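Local structure of elastinolytic metalloprotease (Pseudoalteromonas sp. CF6-2, 6IK4) at residues F3-P8 against F121-N126; G55-F60 against I65-S70. The protein probably acts as a zinc-dependent M23-family endopeptidase with elastinolytic activity, and may act on the peptidoglycan of Gram-positive bacteria. All coordinates share one frame; numbering follows the deposited sequence. Where two conformers were deposited one is given.

Interaction 1: residues F3-P8 against F121-N126; sequences FTMNLP and FTLLQN
Met5 extends from the N-terminal segment 3-8 and sets its sulfur between two side chains of strand 119-125. Met5 SD rests 4.0 Å from Leu123 CD1. Met5 SD also lies 4.1 Å from Phe121 CZ, near the plane of the ring and at its edge. The sulfur is 5.4 Å from the centroid of the Phe121 ring and 80° off the ring normal. This is a Met-aromatic contact of the edge type, with the sulfur facing ring C-H groups. The Met5 chain runs nearly straight to SD and then bends (chi3 -87°), which turns the methyl CE aside and leaves the sulfur to make the contact.

The same Leu123 methyl also serves Phe3. CE2 of the Phe3 ring comes 3.9 Å from Leu123 CD1, and the methyl approaches the ring obliquely. The Phe3 and Leu123 side chains run antiparallel, each passing alongside the other. CD1 is thus shared by an aromatic ring and a thioether.

Backbones stay well apart here. The CA atoms of Met5 and Leu123 are 9.8 Å from each other, and the two segments meet through side chains. Other rings extend the cluster: Phe3 stacks on Phe73, and Phe121 meets Phe35 and Tyr77. Ile137 of strand 136-137 touches both Met5 and Phe121. Segment 3-8 is itself held by backbone hydrogen bonds, between Met5 and Ser138 and between Asn6 and Ala52.

The contact packs the N-terminal segment onto the main antiparallel sheet of the M23 peptidase domain. Phe121 follows the zinc ligand His120, and its side chain is about 7 Å from the zinc ion. Phe121, Leu123 and Met5 are buried, and no charged or hydrogen-bonding group takes part between the two segments. The contact therefore rests mainly on shape and dispersion, probably with a small electrostatic share between sulfur and ring edge.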
loop_
_atom_site.group_PDB
_atom_site.type_symbol
_atom_site.label_atom_id
_atom_site.label_comp_id
_atom_site.label_asym_id
_atom_site.label_seq_id
_atom_site.Cartn_x
_atom_site.Cartn_y
_atom_site.Cartn_z
ATOM N N PHE A 3 -5.642 -1.413 16.338
ATOM C CA PHE A 3 -5.031 -1.287 15.020
ATOM C C PHE A 3 -5.586 -0.081 14.273
ATOM O O PHE A 3 -6.799 0.045 14.087
ATOM C CB PHE A 3 -5.287 -2.552 14.214
ATOM C CG PHE A 3 -4.663 -2.527 12.854
ATOM C CD1 PHE A 3 -3.286 -2.501 12.716
ATOM C CD2 PHE A 3 -5.451 -2.549 11.718
ATOM C CE1 PHE A 3 -2.698 -2.487 11.461
ATOM C CE2 PHE A 3 -4.867 -2.535 10.455
ATOM C CZ PHE A 3 -3.495 -2.503 10.333
ATOM N N THR A 4 -4.693 0.792 13.828
ATOM C CA THR A 4 -5.033 1.954 13.023
ATOM C C THR A 4 -3.949 2.106 11.970
ATOM O O THR A 4 -2.769 1.947 12.285
ATOM C CB THR A 4 -5.107 3.215 13.896
ATOM O OG1 THR A 4 -6.031 2.988 14.972
ATOM C CG2 THR A 4 -5.580 4.397 13.083
ATOM N N MET A 5 -4.342 2.407 10.734
ATOM C CA MET A 5 -3.416 2.569 9.618
ATOM C C MET A 5 -3.386 4.020 9.172
ATOM O O MET A 5 -4.418 4.690 9.170
ATOM C CB MET A 5 -3.834 1.758 8.386
ATOM C CG MET A 5 -4.105 0.311 8.563
ATOM S SD MET A 5 -4.174 -0.382 6.911
ATOM C CE MET A 5 -5.880 -0.150 6.437
ATOM N N ASN A 6 -2.213 4.477 8.733
ATOM C CA ASN A 6 -2.081 5.763 8.049
ATOM C C ASN A 6 -1.629 5.536 6.618
ATOM O O ASN A 6 -0.959 4.544 6.322
ATOM C CB ASN A 6 -1.070 6.684 8.735
ATOM C CG ASN A 6 -1.319 6.826 10.228
ATOM O OD1 ASN A 6 -2.412 7.186 10.654
ATOM N ND2 ASN A 6 -0.297 6.538 11.029
ATOM N N LEU A 7 -1.982 6.467 5.734
ATOM C CA LEU A 7 -1.421 6.435 4.390
ATOM C C LEU A 7 0.100 6.500 4.478
ATOM O O LEU A 7 0.640 7.237 5.312
ATOM C CB LEU A 7 -1.948 7.600 3.551
ATOM C CG LEU A 7 -3.455 7.536 3.302
ATOM C CD1 LEU A 7 -3.968 8.911 2.844
ATOM C CD2 LEU A 7 -3.782 6.467 2.265
ATOM N N PRO A 8 0.824 5.750 3.628
ATOM C CA PRO A 8 2.279 5.619 3.805
ATOM C C PRO A 8 3.096 6.798 3.286
ATOM O O PRO A 8 4.157 6.610 2.676
ATOM C CB PRO A 8 2.593 4.329 3.040
ATOM C CG PRO A 8 1.551 4.289 1.945
ATOM C CD PRO A 8 0.299 4.832 2.602
ATOM N N PHE A 121 0.350 -2.270 -2.086
ATOM C CA PHE A 121 0.092 -2.224 -0.645
ATOM C C PHE A 121 -1.074 -3.149 -0.303
ATOM O O PHE A 121 -2.149 -3.012 -0.885
ATOM C CB PHE A 121 -0.216 -0.773 -0.261
ATOM C CG PHE A 121 -0.650 -0.562 1.167
ATOM C CD1 PHE A 121 0.286 -0.385 2.175
ATOM C CD2 PHE A 121 -1.998 -0.447 1.479
ATOM C CE1 PHE A 121 -0.117 -0.150 3.489
ATOM C CE2 PHE A 121 -2.408 -0.219 2.788
ATOM C CZ PHE A 121 -1.465 -0.065 3.788
ATOM N N THR A 122 -0.883 -4.060 0.664
ATOM C CA THR A 122 -1.863 -5.110 0.949
ATOM C C THR A 122 -2.153 -5.180 2.443
ATOM O O THR A 122 -1.225 -5.126 3.254
ATOM C CB THR A 122 -1.361 -6.496 0.479
ATOM O OG1 THR A 122 -1.029 -6.449 -0.916
ATOM C CG2 THR A 122 -2.407 -7.633 0.762
ATOM N N LEU A 123 -3.434 -5.329 2.796
ATOM C CA LEU A 123 -3.863 -5.546 4.178
ATOM C C LEU A 123 -4.075 -7.035 4.431
ATOM O O LEU A 123 -4.749 -7.718 3.646
ATOM C CB LEU A 123 -5.160 -4.789 4.481
ATOM C CG LEU A 123 -5.709 -4.948 5.910
ATOM C CD1 LEU A 123 -4.763 -4.300 6.935
ATOM C CD2 LEU A 123 -7.129 -4.366 6.045
ATOM N N LEU A 124 -3.542 -7.526 5.550
ATOM C CA LEU A 124 -3.668 -8.921 5.913
ATOM C C LEU A 124 -4.151 -9.021 7.352
ATOM O O LEU A 124 -3.988 -8.093 8.147
ATOM C CB LEU A 124 -2.331 -9.669 5.771
ATOM C CG LEU A 124 -1.662 -9.654 4.398
ATOM C CD1 LEU A 124 -0.626 -8.568 4.347
ATOM C CD2 LEU A 124 -1.032 -11.009 4.109
ATOM N N GLN A 125 -4.755 -10.160 7.670
ATOM C CA GLN A 125 -5.009 -10.527 9.057
ATOM C C GLN A 125 -4.638 -11.992 9.219
ATOM O O GLN A 125 -4.954 -12.809 8.351
ATOM C CB GLN A 125 -6.478 -10.305 9.474
ATOM C CG GLN A 125 -6.632 -10.414 11.026
ATOM C CD GLN A 125 -8.063 -10.521 11.511
ATOM O OE1 GLN A 125 -9.008 -10.349 10.745
ATOM N NE2 GLN A 125 -8.227 -10.816 12.799
ATOM N N ASN A 126 -3.966 -12.330 10.318
ATOM C CA ASN A 126 -3.502 -13.710 10.513
ATOM C C ASN A 126 -2.695 -14.196 9.311
ATOM O O ASN A 126 -2.775 -15.368 8.937
ATOM C CB ASN A 126 -4.667 -14.679 10.746
ATOM C CG ASN A 126 -5.644 -14.207 11.799
ATOM O OD1 ASN A 126 -6.859 -14.182 11.572
ATOM N ND2 ASN A 126 -5.133 -13.877 12.960
#

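Interaction 2: residues G55-F60 against I65-S70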
loop_
_atom_site.group_PDB
_atom_site.type_symbol
_atom_site.label_atom_id
_atom_site.label_comp_id
_atom_site.label_asym_id
_atom_site.label_seq_id
_atom_site.Cartn_x
_atom_site.Cartn_y
_atom_site.Cartn_z
ATOM N N GLY A 55 4.942 -2.345 14.154
ATOM C CA GLY A 55 4.915 -3.789 14.254
ATOM C C GLY A 55 6.267 -4.415 13.956
ATOM O O GLY A 55 7.295 -3.741 13.900
ATOM N N VAL A 56 6.227 -5.739 13.771
ATOM C CA VAL A 56 7.410 -6.566 13.548
ATOM C C VAL A 56 7.572 -6.814 12.056
ATOM O O VAL A 56 6.590 -7.078 11.348
ATOM C CB VAL A 56 7.301 -7.899 14.317
ATOM C CG1 VAL A 56 8.581 -8.711 14.168
ATOM C CG2 VAL A 56 7.029 -7.623 15.793
ATOM N N ILE A 57 8.819 -6.753 11.581
ATOM C CA ILE A 57 9.133 -6.870 10.162
ATOM C C ILE A 57 9.257 -8.332 9.762
ATOM O O ILE A 57 9.863 -9.141 10.480
ATOM C CB ILE A 57 10.443 -6.122 9.849
ATOM C CG1 ILE A 57 10.266 -4.611 10.010
ATOM C CG2 ILE A 57 10.996 -6.513 8.463
ATOM C CD1 ILE A 57 9.435 -3.969 8.906
ATOM N N THR A 58 8.708 -8.669 8.594
ATOM C CA THR A 58 9.092 -9.864 7.850
ATOM C C THR A 58 9.605 -9.400 6.497
ATOM O O THR A 58 8.901 -8.673 5.793
ATOM C CB THR A 58 7.915 -10.828 7.671
ATOM O OG1 THR A 58 7.346 -11.148 8.945
ATOM C CG2 THR A 58 8.383 -12.115 6.984
ATOM N N ARG A 59 10.833 -9.787 6.140
ATOM C CA ARG A 59 11.428 -9.438 4.849
ATOM C C ARG A 59 11.453 -10.692 3.988
ATOM O O ARG A 59 12.219 -11.620 4.259
ATOM C CB ARG A 59 12.837 -8.861 5.007
ATOM C CG ARG A 59 13.551 -8.576 3.668
ATOM C CD ARG A 59 15.033 -8.253 3.868
ATOM N NE ARG A 59 15.771 -8.146 2.605
ATOM C CZ ARG A 59 16.170 -9.182 1.867
ATOM N NH1 ARG A 59 15.897 -10.420 2.249
ATOM N NH2 ARG A 59 16.840 -8.981 0.737
ATOM N N PHE A 60 10.613 -10.720 2.950
ATOM C CA PHE A 60 10.514 -11.925 2.134
ATOM C C PHE A 60 11.584 -11.972 1.055
ATOM O O PHE A 60 11.997 -13.060 0.644
ATOM C CB PHE A 60 9.125 -12.028 1.506
ATOM C CG PHE A 60 8.021 -12.242 2.507
ATOM C CD1 PHE A 60 7.826 -13.483 3.082
ATOM C CD2 PHE A 60 7.176 -11.200 2.871
ATOM C CE1 PHE A 60 6.815 -13.692 4.009
ATOM C CE2 PHE A 60 6.157 -11.404 3.794
ATOM C CZ PHE A 60 5.980 -12.656 4.363
ATOM N N ILE A 65 8.321 -6.657 1.731
ATOM C CA ILE A 65 8.481 -6.524 3.175
ATOM C C ILE A 65 7.104 -6.345 3.807
ATOM O O ILE A 65 6.175 -5.833 3.174
ATOM C CB ILE A 65 9.419 -5.346 3.525
ATOM C CG1 ILE A 65 9.891 -5.421 4.976
ATOM C CG2 ILE A 65 8.734 -4.002 3.247
ATOM C CD1 ILE A 65 10.907 -4.358 5.325
ATOM N N ARG A 66 6.980 -6.769 5.070
ATOM C CA ARG A 66 5.706 -6.745 5.780
ATOM C C ARG A 66 5.900 -6.225 7.201
ATOM O O ARG A 66 6.932 -6.488 7.833
ATOM C CB ARG A 66 5.081 -8.155 5.812
ATOM C CG ARG A 66 3.722 -8.249 6.516
ATOM C CD ARG A 66 3.210 -9.674 6.536
ATOM N NE ARG A 66 3.030 -10.239 5.194
ATOM C CZ ARG A 66 2.523 -11.446 4.960
ATOM N NH1 ARG A 66 2.134 -12.214 5.972
ATOM N NH2 ARG A 66 2.397 -11.884 3.715
ATOM N N VAL A 67 4.907 -5.479 7.691
ATOM C CA VAL A 67 4.844 -5.003 9.069
ATOM C C VAL A 67 3.640 -5.668 9.725
ATOM O O VAL A 67 2.501 -5.425 9.315
ATOM C CB VAL A 67 4.709 -3.473 9.148
ATOM C CG1 VAL A 67 4.715 -3.013 10.626
ATOM C CG2 VAL A 67 5.810 -2.780 8.336
ATOM N N THR A 68 3.879 -6.490 10.747
ATOM C CA THR A 68 2.799 -7.167 11.463
ATOM C C THR A 68 2.568 -6.506 12.819
ATOM O O THR A 68 3.465 -6.477 13.674
ATOM C CB THR A 68 3.095 -8.657 11.634
ATOM O OG1 THR A 68 3.275 -9.255 10.342
ATOM C CG2 THR A 68 1.921 -9.341 12.338
ATOM N N HIS A 69 1.360 -5.981 13.006
ATOM C CA HIS A 69 0.929 -5.296 14.211
ATOM C C HIS A 69 0.648 -6.306 15.326
ATOM O O HIS A 69 0.358 -7.479 15.082
ATOM C CB HIS A 69 -0.325 -4.470 13.911
ATOM C CG HIS A 69 -0.752 -3.569 15.033
ATOM N ND1 HIS A 69 -1.851 -3.835 15.823
ATOM C CD2 HIS A 69 -0.240 -2.399 15.484
ATOM C CE1 HIS A 69 -1.998 -2.866 16.712
ATOM N NE2 HIS A 69 -1.032 -1.985 16.530
ATOM N N SER A 70 0.733 -5.831 16.568
ATOM C CA SER A 70 0.454 -6.688 17.718
ATOM C C SER A 70 -0.931 -7.336 17.651
ATOM O O SER A 70 -1.152 -8.377 18.286
ATOM C CB SER A 70 0.590 -5.863 18.999
ATOM O OG SER A 70 -0.319 -4.777 18.976
#
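Val56 and Thr68 exchange two backbone hydrogen bonds, and so do Thr58 and Arg66. Thr68 N to Val56 O is the straightest of the four, at 2.8 Å and 172°. Between these pairs, Ile57 and Val67 form a non-hydrogen-bonded pair, with Ile57 CD1 3.9 Å from Val67 CG2. Ile57 CG2 also meets Ile65 CD1 at 3.8 Å. These three residues share the buried face, where Leu97 touches Ile57 and Val67.

The segments belong to the antiparallel beta hairpin 55-61/64-68 in the main sheet of the M23 domain. Strand 90-91 pairs with one arm and strand 73-81 with the other. Gly55 CA lies 3.1 Å from Thr68 O, and a side chain there would clash with that oxygen.

On the other face, Arg66 bends at chi3 (-60°) and brings its guanidinium beside Phe60. Phe60 CZ sits over the centre of the guanidinium, while Arg66 NE lies at the ring edge, 3.6 Å from Phe60 CE2. The two planes are 59° apart, so the groups do not stack flat. Thr58 CG2 packs on one face of the ring. Replacing Arg66 with an alanine would probably leave Phe60 freer to turn and Asn76 OD1 without its NE partner. That NE-to-Asn76 hydrogen bond positions the guanidinium from strand 73-81, where Ala74 also touches the Arg66 side chain.

How the interactions relate
Interactions 1 and 2 have centres 11 Å apart and both involve strands of the main antiparallel sheet. Segment 3-8 comes near the start of the chain; the hairpin of interaction 2 follows, and strand 119-125 later completes interaction 1. Strand 73-81 lies between them, pairing with strand 64-68 and with strand 119-125. The two contacts also touch directly. Phe3 CD1 is 3.6 Å from His69 CG, and Leu124 CD2 is 3.6 Å from Arg66 NH2. Interaction 1 is buried and closer to the zinc ion; interaction 2 is partly buried and farther out. Together they tie the N-terminal segment and the hairpin to strand 119-125, which carries the zinc ligand His120.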